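Local atomic coordinates of N-acetylneuraminate lyase (Fusobacterium nucleatum subsp. nucleatum ATCC 25586, PDB entry 5ZKA), a protein that is a lyase of the dihydrodipicolinate synthetase family, built on the parallel barrel of the TIM-barrel fold. Residues M18-Y22 with K197-A201; V94-L99 with Y135-I139; L162-G166 with R189-F194. Numbering follows the deposited sequence.

Interaction 1 of 3, residues M18-Y22 with K197-A201; sequences MKGIY and KLIFA
Both segments run largely extended and enter parallel strands of the barrel without pairing with each other. M18 makes a last 3-10 residue (phi/psi -94/2), K19 turns extended (-65/156), and G20 takes 125/-165, where a CB would be jammed against the carbonyl O of K19, so glycine is called for; I21 and Y22 then follow as regular strand. K197-A201 stays extended throughout and becomes strand-like near F200. Closest in register are the CA atoms of K19 and L198, 7.7 Å apart, too far for backbone pairing. M18, Y22, L198 and F200 direct their CA-to-CB bonds toward the opposite segment, and all four take chi1 m. F200 has the most area covered: its ring edge faces two carbonyls, with CZ 3.5 Å from M18 O and CE1 4.2 Å from G20 O, while the same CE1 lies 3.7 Å from Y22 CE1. The two rings meet obliquely, centroids 5.3 Å apart and planes at 73°. Y22 OH donates to M18 O at 2.6 Å, folding the tyrosine back over the start of its own segment. Beyond F200, L198 CD1 packs 4.1 Å from M18 CB, and L198 CD2 reaches 4.5 Å from K19 CG. M18, Y22, L198 and F200 lie buried inside the barrel, where M18 and Y22 also touch I91 of strand 89-93, whereas K19 is exposed. Strand 217-220 lies between strands 20-24 and 200-201, its A218 bonding the backbones of G20 and Y22; I21 and I199 pack outward on helices 223-237 and 184-193, respectively.

Interaction 2 of 3, residues V94-L99 with Y135-I139; sequences VGSINL and YYETI
V94-L99 is an irregular loop that ends as a helix begins at L99, and it lies along one side of a regular helical turn, Y135-I139, with CA atoms of L99 and Y135 6.8 Å apart. L99 (chi1 t, chi2 p) is the main bump. It fills the hollow bordered by Y135, T138 and I139: L99 CD1 sits 3.6 Å from Y135 CD2 and 3.8 Å from I139 CG1, and L99 CD2 is 4.3 Å from T138 CG2. The reverse fit is made by the Y135 ring (chi1 t), which slides under the loop until its hydroxyl meets the backbone. Y135 OH lies 3.0 Å from G95 CA, where a CB would clash, and accepts a hydrogen bond from S96 N at 3.2 Å (149°). At the far end, V94 CG2 reaches I139 CG2 at 4.4 Å. The loop holds its own shape through an ST turn, N98 N to S96 OG at 2.9 Å, with S96 OG also bonded to E101 and N98 acting as N-cap of helix 99-112. The contact joins two successive beta-alpha units of the TIM barrel, the loop after strand 89-93 and the first residue of helix 99-112 packing on helix 129-143.

Interaction 3 of 3, residues L162-G166 with R189-F194; sequences LSQFG and RVRKAF
Helices 162-166 and 189-193 run in broadly the same direction, their axes 10.5 Å apart at closest approach and crossing at -39°. In register, the CA atoms of L162 and V190 are 6.6 Å apart and those of G166 and F194 are 7.9 Å apart. Three residues carry most of the contact. L162 (chi1 t, chi2 p) buries the most, and its end works into the second helix: L162 CD1 lies 3.8 Å from R189 O, 3.9 Å from V190 CG2, 4.2 Å from A193 CB and 3.9 Å from F194 CE2, while L162 CD2 approaches R189 CB at 3.9 Å. F194 is the first residue to leave helical angles (phi/psi -132/68), and with chi1 m its ring swings over the first helix, bringing F194 CZ to 3.4 Å from G166 CA and F194 CE2 to 4.0 Å from F165 CB. R191 NH2 donates to F194 O at 2.9 Å, tying this exit turn to the helix just ended. V190 (chi1 t) packs its CG2 against both L162 CD1 and F165 CD2, the latter at 4.1 Å. The end of R189 leads away from the contact and forms salt bridges with D244 and E247 of a neighbouring subunit, and L162 packs on that same E247, so the pair borders the subunit interface. Between the two segments the contact is almost entirely van der Waals packing of apolar groups, and cohesion therefore depends on the fit of leucine, valine and phenylalanine side chains, whereas R189 NH1 carries salt bridges across the subunit interface.

How the interactions relate
Interactions 1 and 3 are directly coupled, with centres about 16 Å apart: helix 184-193 precedes strand 200-201 in the chain, K197 O meets R191 NH2 at 2.7 Å in a probable hydrogen bond, and I199 CD1 packs 3.6 Å from R191 CZ and 3.9 Å from V190 CG1. Interaction 2 stands apart, its centre about 21 Å from both others and its nearest atoms about 10 Å from interaction 1 and 8 Å from interaction 3. Interaction 1 lies in the barrel interior, the other two in the surrounding layer of helices and loops. The modified lysine K178 falls in sequence between the segments of interaction 3, next to V177, on which F165 packs.

Interaction 1 of 3, residues M18-Y22 with K197-A201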
loop_
_atom_site.group_PDB
_atom_site.type_symbol
_atom_site.label_atom_id
_atom_site.label_comp_id
_atom_site.label_asym_id
_atom_site.label_seq_id
_atom_site.Cartn_x
_atom_site.Cartn_y
_atom_site.Cartn_z
ATOM N N MET A 18 13.268 20.915 3.440
ATOM C CA MET A 18 12.810 20.404 2.159
ATOM C C MET A 18 11.469 19.686 2.231
ATOM O O MET A 18 11.010 19.179 1.205
ATOM C CB MET A 18 13.854 19.459 1.572
ATOM C CG MET A 18 15.165 20.122 1.236
ATOM S SD MET A 18 16.130 19.016 0.201
ATOM C CE MET A 18 14.927 18.627 -1.071
ATOM N N LYS A 19 10.832 19.625 3.401
ATOM C CA LYS A 19 9.567 18.913 3.528
ATOM C C LYS A 19 8.482 19.586 2.692
ATOM O O LYS A 19 8.555 20.780 2.394
ATOM C CB LYS A 19 9.120 18.872 4.989
ATOM C CG LYS A 19 10.077 18.152 5.916
ATOM C CD LYS A 19 9.659 18.287 7.375
ATOM C CE LYS A 19 9.359 16.928 7.992
ATOM N NZ LYS A 19 9.058 17.052 9.447
ATOM N N GLY A 20 7.465 18.808 2.315
ATOM C CA GLY A 20 6.251 19.379 1.761
ATOM C C GLY A 20 5.902 18.790 0.409
ATOM O O GLY A 20 6.442 17.762 -0.016
ATOM N N ILE A 21 4.989 19.474 -0.280
ATOM C CA ILE A 21 4.393 18.994 -1.524
ATOM C C ILE A 21 5.148 19.595 -2.707
ATOM O O ILE A 21 5.219 20.820 -2.842
ATOM C CB ILE A 21 2.904 19.364 -1.588
ATOM C CG1 ILE A 21 2.162 18.849 -0.350
ATOM C CG2 ILE A 21 2.282 18.863 -2.871
ATOM C CD1 ILE A 21 2.110 17.349 -0.249
ATOM N N TYR A 22 5.702 18.734 -3.563
ATOM C CA TYR A 22 6.435 19.137 -4.765
ATOM C C TYR A 22 5.650 18.746 -6.012
ATOM O O TYR A 22 5.282 17.578 -6.170
ATOM C CB TYR A 22 7.804 18.445 -4.849
ATOM C CG TYR A 22 8.848 18.899 -3.859
ATOM C CD1 TYR A 22 8.684 18.671 -2.500
ATOM C CD2 TYR A 22 10.028 19.498 -4.292
ATOM C CE1 TYR A 22 9.638 19.072 -1.589
ATOM C CE2 TYR A 22 10.999 19.896 -3.388
ATOM C CZ TYR A 22 10.799 19.669 -2.038
ATOM O OH TYR A 22 11.740 20.053 -1.124
ATOM N N LYS A 197 16.539 10.574 7.370
ATOM C CA LYS A 197 16.488 10.814 5.933
ATOM C C LYS A 197 15.094 11.279 5.523
ATOM O O LYS A 197 14.102 11.051 6.225
ATOM C CB LYS A 197 16.876 9.547 5.153
ATOM C CG LYS A 197 18.253 8.990 5.507
ATOM C CD LYS A 197 19.404 9.800 4.896
ATOM C CE LYS A 197 20.751 9.297 5.400
ATOM N NZ LYS A 197 21.918 9.953 4.715
ATOM N N LEU A 198 15.027 11.948 4.373
ATOM C CA LEU A 198 13.750 12.396 3.828
ATOM C C LEU A 198 13.126 11.287 2.999
ATOM O O LEU A 198 13.797 10.657 2.186
ATOM C CB LEU A 198 13.935 13.629 2.942
ATOM C CG LEU A 198 14.517 14.852 3.646
ATOM C CD1 LEU A 198 15.161 15.762 2.623
ATOM C CD2 LEU A 198 13.396 15.582 4.378
ATOM N N ILE A 199 11.828 11.068 3.174
ATOM C CA ILE A 199 11.089 10.164 2.306
ATOM C C ILE A 199 9.952 10.947 1.669
ATOM O O ILE A 199 9.107 11.503 2.378
ATOM C CB ILE A 199 10.530 8.957 3.063
ATOM C CG1 ILE A 199 11.637 8.236 3.822
ATOM C CG2 ILE A 199 9.803 8.038 2.078
ATOM C CD1 ILE A 199 11.096 7.156 4.742
ATOM N N PHE A 200 9.920 10.964 0.340
ATOM C CA PHE A 200 8.865 11.612 -0.426
ATOM C C PHE A 200 7.983 10.571 -1.096
ATOM O O PHE A 200 8.476 9.727 -1.846
ATOM C CB PHE A 200 9.463 12.534 -1.483
ATOM C CG PHE A 200 10.184 13.699 -0.901
ATOM C CD1 PHE A 200 9.478 14.790 -0.413
ATOM C CD2 PHE A 200 11.564 13.691 -0.796
ATOM C CE1 PHE A 200 10.139 15.864 0.141
ATOM C CE2 PHE A 200 12.226 14.762 -0.240
ATOM C CZ PHE A 200 11.510 15.851 0.229
ATOM N N ALA A 201 6.674 10.671 -0.879
ATOM C CA ALA A 201 5.752 9.778 -1.564
ATOM C C ALA A 201 5.660 10.140 -3.039
ATOM O O ALA A 201 5.523 11.314 -3.385
ATOM C CB ALA A 201 4.364 9.852 -0.919
#

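Interaction 2 of 3, residues V94-L99 with Y135-I139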
loop_
_atom_site.group_PDB
_atom_site.type_symbol
_atom_site.label_atom_id
_atom_site.label_comp_id
_atom_site.label_asym_id
_atom_site.label_seq_id
_atom_site.Cartn_x
_atom_site.Cartn_y
_atom_site.Cartn_z
ATOM N N VAL A 94 18.634 14.446 -12.486
ATOM C CA VAL A 94 19.686 14.399 -13.496
ATOM C C VAL A 94 20.058 12.972 -13.896
ATOM O O VAL A 94 20.984 12.780 -14.686
ATOM C CB VAL A 94 20.941 15.166 -13.035
ATOM C CG1 VAL A 94 20.607 16.640 -12.777
ATOM C CG2 VAL A 94 21.542 14.515 -11.798
ATOM N N GLY A 95 19.340 11.966 -13.395
ATOM C CA GLY A 95 19.699 10.590 -13.680
ATOM C C GLY A 95 19.447 10.202 -15.124
ATOM O O GLY A 95 18.687 10.844 -15.853
ATOM N N SER A 96 20.070 9.093 -15.531
ATOM C CA SER A 96 20.098 8.701 -16.936
ATOM C C SER A 96 20.787 7.343 -17.033
ATOM O O SER A 96 21.524 6.944 -16.123
ATOM C CB SER A 96 20.839 9.749 -17.780
ATOM O OG SER A 96 21.261 9.233 -19.025
ATOM N N ILE A 97 20.536 6.628 -18.136
ATOM C CA ILE A 97 21.296 5.398 -18.387
ATOM C C ILE A 97 22.762 5.739 -18.606
ATOM O O ILE A 97 23.640 4.910 -18.353
ATOM C CB ILE A 97 20.741 4.615 -19.601
ATOM C CG1 ILE A 97 19.235 4.371 -19.473
ATOM C CG2 ILE A 97 21.483 3.257 -19.782
ATOM C CD1 ILE A 97 18.605 3.883 -20.779
ATOM N N ASN A 98 23.038 6.967 -19.044
ATOM C CA ASN A 98 24.385 7.440 -19.349
ATOM C C ASN A 98 24.918 8.184 -18.131
ATOM O O ASN A 98 24.505 9.320 -17.861
ATOM C CB ASN A 98 24.335 8.338 -20.584
ATOM C CG ASN A 98 25.682 8.933 -20.951
ATOM O OD1 ASN A 98 26.631 8.888 -20.180
ATOM N ND2 ASN A 98 25.756 9.527 -22.139
ATOM N N LEU A 99 25.846 7.550 -17.404
ATOM C CA LEU A 99 26.385 8.169 -16.196
ATOM C C LEU A 99 27.143 9.455 -16.516
ATOM O O LEU A 99 27.067 10.432 -15.755
ATOM C CB LEU A 99 27.287 7.182 -15.456
ATOM C CG LEU A 99 27.929 7.626 -14.134
ATOM C CD1 LEU A 99 26.915 8.268 -13.180
ATOM C CD2 LEU A 99 28.628 6.432 -13.454
ATOM N N TYR A 135 27.064 4.472 -9.223
ATOM C CA TYR A 135 26.411 5.537 -9.978
ATOM C C TYR A 135 25.997 6.677 -9.059
ATOM O O TYR A 135 26.329 7.841 -9.309
ATOM C CB TYR A 135 25.227 4.922 -10.725
ATOM C CG TYR A 135 24.093 5.788 -11.230
ATOM C CD1 TYR A 135 23.029 6.137 -10.400
ATOM C CD2 TYR A 135 24.023 6.150 -12.571
ATOM C CE1 TYR A 135 21.962 6.875 -10.876
ATOM C CE2 TYR A 135 22.941 6.883 -13.060
ATOM C CZ TYR A 135 21.923 7.243 -12.206
ATOM O OH TYR A 135 20.844 7.953 -12.680
ATOM N N TYR A 136 25.308 6.354 -7.962
ATOM C CA TYR A 136 24.881 7.390 -7.027
ATOM C C TYR A 136 26.075 8.082 -6.389
ATOM O O TYR A 136 26.130 9.315 -6.322
ATOM C CB TYR A 136 23.974 6.790 -5.959
ATOM C CG TYR A 136 22.559 6.613 -6.465
ATOM C CD1 TYR A 136 21.801 7.720 -6.854
ATOM C CD2 TYR A 136 21.991 5.348 -6.578
ATOM C CE1 TYR A 136 20.502 7.569 -7.330
ATOM C CE2 TYR A 136 20.699 5.187 -7.048
ATOM C CZ TYR A 136 19.965 6.306 -7.425
ATOM O OH TYR A 136 18.688 6.171 -7.903
ATOM N N GLU A 137 27.047 7.303 -5.916
ATOM C CA GLU A 137 28.186 7.910 -5.242
ATOM C C GLU A 137 28.994 8.769 -6.196
ATOM O O GLU A 137 29.558 9.788 -5.778
ATOM C CB GLU A 137 29.066 6.829 -4.609
ATOM C CG GLU A 137 28.290 5.906 -3.685
ATOM C CD GLU A 137 28.923 5.757 -2.325
ATOM O OE1 GLU A 137 29.721 4.813 -2.142
ATOM O OE2 GLU A 137 28.609 6.579 -1.438
ATOM N N THR A 138 29.055 8.377 -7.471
ATOM C CA THR A 138 29.815 9.148 -8.448
ATOM C C THR A 138 29.158 10.499 -8.710
ATOM O O THR A 138 29.839 11.529 -8.767
ATOM C CB THR A 138 29.961 8.352 -9.750
ATOM O OG1 THR A 138 30.750 7.172 -9.517
ATOM C CG2 THR A 138 30.608 9.195 -10.841
ATOM N N ILE A 139 27.834 10.521 -8.872
ATOM C CA ILE A 139 27.172 11.803 -9.090
ATOM C C ILE A 139 27.398 12.722 -7.898
ATOM O O ILE A 139 27.669 13.918 -8.060
ATOM C CB ILE A 139 25.672 11.600 -9.378
ATOM C CG1 ILE A 139 25.486 10.689 -10.599
ATOM C CG2 ILE A 139 24.996 12.958 -9.593
ATOM C CD1 ILE A 139 24.045 10.188 -10.799
#

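Interaction 3 of 3, residues L162-G166 with R189-F194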
loop_
_atom_site.group_PDB
_atom_site.type_symbol
_atom_site.label_atom_id
_atom_site.label_comp_id
_atom_site.label_asym_id
_atom_site.label_seq_id
_atom_site.Cartn_x
_atom_site.Cartn_y
_atom_site.Cartn_z
ATOM N N LEU A 162 15.776 -3.351 1.673
ATOM C CA LEU A 162 16.014 -2.491 2.828
ATOM C C LEU A 162 17.503 -2.355 3.129
ATOM O O LEU A 162 17.985 -1.251 3.412
ATOM C CB LEU A 162 15.255 -3.024 4.043
ATOM C CG LEU A 162 15.350 -2.254 5.358
ATOM C CD1 LEU A 162 14.800 -0.837 5.218
ATOM C CD2 LEU A 162 14.598 -3.033 6.433
ATOM N N SER A 163 18.255 -3.456 3.057
ATOM C CA SER A 163 19.699 -3.368 3.296
ATOM C C SER A 163 20.410 -2.594 2.192
ATOM O O SER A 163 21.448 -1.965 2.435
ATOM C CB SER A 163 20.304 -4.765 3.413
ATOM O OG SER A 163 20.043 -5.519 2.242
ATOM N N GLN A 164 19.877 -2.640 0.973
ATOM C CA GLN A 164 20.462 -1.855 -0.107
ATOM C C GLN A 164 20.239 -0.358 0.117
ATOM O O GLN A 164 21.160 0.445 -0.079
ATOM C CB GLN A 164 19.886 -2.328 -1.439
ATOM C CG GLN A 164 20.355 -3.749 -1.786
ATOM C CD GLN A 164 19.720 -4.304 -3.042
ATOM O OE1 GLN A 164 18.641 -3.880 -3.455
ATOM N NE2 GLN A 164 20.411 -5.248 -3.678
ATOM N N PHE A 165 19.036 0.043 0.554
ATOM C CA PHE A 165 18.842 1.440 0.944
ATOM C C PHE A 165 19.831 1.838 2.033
ATOM O O PHE A 165 20.394 2.939 2.004
ATOM C CB PHE A 165 17.407 1.683 1.428
ATOM C CG PHE A 165 16.421 1.946 0.325
ATOM C CD1 PHE A 165 16.512 3.088 -0.461
ATOM C CD2 PHE A 165 15.392 1.046 0.075
ATOM C CE1 PHE A 165 15.595 3.332 -1.480
ATOM C CE2 PHE A 165 14.467 1.280 -0.935
ATOM C CZ PHE A 165 14.576 2.430 -1.723
ATOM N N GLY A 166 20.059 0.951 3.004
ATOM C CA GLY A 166 21.030 1.244 4.049
ATOM C C GLY A 166 22.420 1.517 3.515
ATOM O O GLY A 166 23.115 2.409 4.007
ATOM N N ARG A 189 9.272 0.175 6.842
ATOM C CA ARG A 189 10.591 -0.303 7.271
ATOM C C ARG A 189 11.679 0.723 6.973
ATOM O O ARG A 189 12.588 0.922 7.785
ATOM C CB ARG A 189 10.930 -1.634 6.588
ATOM C CG ARG A 189 10.086 -2.838 7.030
ATOM C CD ARG A 189 10.550 -3.382 8.380
ATOM N NE ARG A 189 9.925 -2.657 9.483
ATOM C CZ ARG A 189 10.348 -2.719 10.738
ATOM N NH1 ARG A 189 11.394 -3.473 11.055
ATOM N NH2 ARG A 189 9.735 -2.016 11.677
ATOM N N VAL A 190 11.602 1.383 5.815
ATOM C CA VAL A 190 12.569 2.433 5.483
ATOM C C VAL A 190 12.417 3.612 6.438
ATOM O O VAL A 190 13.409 4.159 6.926
ATOM C CB VAL A 190 12.392 2.863 4.015
ATOM C CG1 VAL A 190 13.268 4.080 3.703
ATOM C CG2 VAL A 190 12.747 1.693 3.087
ATOM N N ARG A 191 11.167 3.999 6.740
ATOM C CA ARG A 191 10.931 5.093 7.683
ATOM C C ARG A 191 11.528 4.787 9.047
ATOM O O ARG A 191 12.149 5.657 9.671
ATOM C CB ARG A 191 9.426 5.374 7.818
ATOM C CG ARG A 191 9.062 6.358 8.942
ATOM C CD ARG A 191 9.344 7.828 8.582
ATOM N NE ARG A 191 10.777 8.086 8.400
ATOM C CZ ARG A 191 11.270 9.118 7.725
ATOM N NH1 ARG A 191 10.442 10.005 7.178
ATOM N NH2 ARG A 191 12.593 9.251 7.584
ATOM N N LYS A 192 11.354 3.551 9.530
ATOM C CA LYS A 192 11.885 3.205 10.845
ATOM C C LYS A 192 13.402 3.110 10.834
ATOM O O LYS A 192 14.058 3.534 11.788
ATOM C CB LYS A 192 11.294 1.886 11.342
ATOM C CG LYS A 192 11.636 1.620 12.814
ATOM C CD LYS A 192 12.009 0.181 13.074
ATOM C CE LYS A 192 12.861 0.057 14.332
ATOM N NZ LYS A 192 12.363 0.903 15.450
ATOM N N ALA A 193 13.977 2.549 9.771
ATOM C CA ALA A 193 15.416 2.311 9.754
ATOM C C ALA A 193 16.229 3.584 9.555
ATOM O O ALA A 193 17.397 3.633 9.961
ATOM C CB ALA A 193 15.764 1.315 8.649
ATOM N N PHE A 194 15.656 4.602 8.919
ATOM C CA PHE A 194 16.385 5.816 8.539
ATOM C C PHE A 194 15.587 7.043 8.969
ATOM O O PHE A 194 15.080 7.796 8.130
ATOM C CB PHE A 194 16.652 5.820 7.033
ATOM C CG PHE A 194 17.169 4.499 6.514
ATOM C CD1 PHE A 194 18.450 4.060 6.844
ATOM C CD2 PHE A 194 16.377 3.694 5.716
ATOM C CE1 PHE A 194 18.925 2.837 6.386
ATOM C CE2 PHE A 194 16.842 2.470 5.258
ATOM C CZ PHE A 194 18.112 2.042 5.592
#